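CT296 (Chlamydia trachomatis, PDB 3QH6) is of unknown function but resembles Fe(II) 2-oxoglutarate-dependent enzymes in structure, which suggests, without proving, a related iron-dependent role. Local coordinates at residues I71-V75 and R76-L80. Numbering follows the deposited sequence.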
loop_
_atom_site.group_PDB
_atom_site.type_symbol
_atom_site.label_atom_id
_atom_site.label_comp_id
_atom_site.label_asym_id
_atom_site.label_seq_id
_atom_site.Cartn_x
_atom_site.Cartn_y
_atom_site.Cartn_z
ATOM N N ILE A 71 -4.771 -5.640 7.392
ATOM C CA ILE A 71 -4.040 -4.370 7.338
ATOM C C ILE A 71 -4.858 -3.329 6.582
ATOM O O ILE A 71 -4.958 -2.184 6.999
ATOM C CB ILE A 71 -2.667 -4.544 6.704
ATOM C CG1 ILE A 71 -1.744 -5.267 7.690
ATOM C CG2 ILE A 71 -2.083 -3.160 6.326
ATOM C CD1 ILE A 71 -0.290 -5.307 7.274
ATOM N N VAL A 72 -5.451 -3.730 5.464
ATOM C CA VAL A 72 -6.221 -2.774 4.648
ATOM C C VAL A 72 -7.335 -2.192 5.511
ATOM O O VAL A 72 -7.541 -0.974 5.574
ATOM C CB VAL A 72 -6.843 -3.479 3.408
ATOM C CG1 VAL A 72 -7.927 -2.607 2.785
ATOM C CG2 VAL A 72 -5.767 -3.840 2.419
ATOM N N LYS A 73 -8.041 -3.070 6.210
ATOM C CA LYS A 73 -9.209 -2.649 6.985
ATOM C C LYS A 73 -8.852 -1.923 8.290
ATOM O O LYS A 73 -9.526 -0.980 8.679
ATOM C CB LYS A 73 -10.049 -3.873 7.345
ATOM C CG LYS A 73 -10.628 -4.616 6.127
ATOM C CD LYS A 73 -11.663 -3.763 5.426
ATOM C CE LYS A 73 -12.579 -4.605 4.565
ATOM N NZ LYS A 73 -11.955 -4.929 3.270
ATOM N N ARG A 74 -7.838 -2.395 8.989
ATOM C CA ARG A 74 -7.541 -1.828 10.301
ATOM C C ARG A 74 -6.740 -0.553 10.176
ATOM O O ARG A 74 -6.725 0.259 11.101
ATOM C CB ARG A 74 -6.795 -2.825 11.184
ATOM C CG ARG A 74 -7.595 -4.110 11.469
ATOM C CD ARG A 74 -6.749 -5.125 12.222
ATOM N NE ARG A 74 -6.421 -4.635 13.566
ATOM C CZ ARG A 74 -5.349 -4.986 14.255
ATOM N NH1 ARG A 74 -4.457 -5.797 13.718
ATOM N NH2 ARG A 74 -5.172 -4.514 15.491
ATOM N N VAL A 75 -6.065 -0.371 9.049
ATOM C CA VAL A 75 -5.368 0.904 8.811
ATOM C C VAL A 75 -6.273 1.834 7.985
ATOM O O VAL A 75 -5.973 3.004 7.825
ATOM C CB VAL A 75 -3.996 0.664 8.155
ATOM C CG1 VAL A 75 -3.258 1.969 7.934
ATOM C CG2 VAL A 75 -3.171 -0.257 9.067
ATOM N N ARG A 76 -7.403 1.303 7.506
ATOM C CA ARG A 76 -8.395 2.068 6.720
ATOM C C ARG A 76 -7.841 2.571 5.389
ATOM O O ARG A 76 -8.253 3.628 4.894
ATOM C CB ARG A 76 -8.980 3.244 7.521
ATOM C CG ARG A 76 -9.489 2.824 8.887
ATOM C CD ARG A 76 -10.064 3.996 9.649
ATOM N NE ARG A 76 -11.290 4.523 9.068
ATOM C CZ ARG A 76 -11.376 5.624 8.314
ATOM N NH1 ARG A 76 -10.294 6.335 8.019
ATOM N NH2 ARG A 76 -12.562 6.020 7.852
ATOM N N LEU A 77 -6.927 1.803 4.806
ATOM C CA LEU A 77 -6.370 2.121 3.497
ATOM C C LEU A 77 -7.445 2.284 2.426
ATOM O O LEU A 77 -7.284 3.102 1.528
ATOM C CB LEU A 77 -5.405 1.022 3.027
ATOM C CG LEU A 77 -4.170 0.826 3.901
ATOM C CD1 LEU A 77 -3.216 -0.175 3.268
ATOM C CD2 LEU A 77 -3.459 2.182 4.140
ATOM N N ASP A 78 -8.536 1.520 2.501
ATOM C CA ASP A 78 -9.631 1.687 1.532
ATOM C C ASP A 78 -10.340 3.029 1.681
ATOM O O ASP A 78 -10.670 3.681 0.678
ATOM C CB ASP A 78 -10.664 0.540 1.575
ATOM C CG ASP A 78 -11.035 0.086 2.999
ATOM O OD1 ASP A 78 -10.624 0.719 4.014
ATOM O OD2 ASP A 78 -11.775 -0.936 3.093
ATOM N N HIS A 79 -10.574 3.447 2.923
ATOM C CA HIS A 79 -11.253 4.712 3.159
ATOM C C HIS A 79 -10.312 5.877 2.839
ATOM O O HIS A 79 -10.741 6.883 2.294
ATOM C CB HIS A 79 -11.799 4.781 4.609
ATOM C CG HIS A 79 -12.960 3.864 4.842
ATOM N ND1 HIS A 79 -12.811 2.553 5.254
ATOM C CD2 HIS A 79 -14.293 4.058 4.693
ATOM C CE1 HIS A 79 -14.001 1.985 5.353
ATOM N NE2 HIS A 79 -14.917 2.875 5.018
ATOM N N LEU A 80 -9.022 5.724 3.127
ATOM C CA LEU A 80 -8.051 6.791 2.829
ATOM C C LEU A 80 -7.862 6.979 1.330
ATOM O O LEU A 80 -7.802 8.112 0.827
ATOM C CB LEU A 80 -6.712 6.495 3.484
ATOM C CG LEU A 80 -6.765 6.522 5.022
ATOM C CD1 LEU A 80 -5.469 5.928 5.555
ATOM C CD2 LEU A 80 -7.027 7.967 5.542
#
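A Schellman motif ends helix 66-75, and helix 77-85 follows at once. The 6→1 hydrogen bond of the motif runs from Leu77 N to Val72 O (2.9 Å), with the donor lying in the carbonyl plane. The 5→2 hydrogen bond, Arg76 N to Lys73 O, is weak at 3.3 Å. Arg76 is the C-prime residue, and its positive phi of 64° turns the backbone out of the helix; the same residue occupies the N-cap position of the next helix. At this helix-to-helix junction, Val75 and Leu77 lie alongside each other pointing the same way, Val75 CG1 3.8 Å from Leu77 CD2. Val72 and Leu77 both rest on Phe150 of strand 145-151, which ties the turn to the antiparallel sheet. Leu80 follows from the second helix, bringing CD1 to 3.7 Å from Val75 O. The CB of Asp78 already points toward the first helix, and chi1 of 42° places CG between the backbone N and the carbonyl carbon. Asp78 OD2 meets the aliphatic Lys73 CD at 3.7 Å, the two side chains crossing nearly at right angles, while Lys73 NZ stays 4.0 Å from the same oxygen, beyond salt-bridge range. Asp78 OD1 accepts two weak hydrogen bonds from His79 N and ND1.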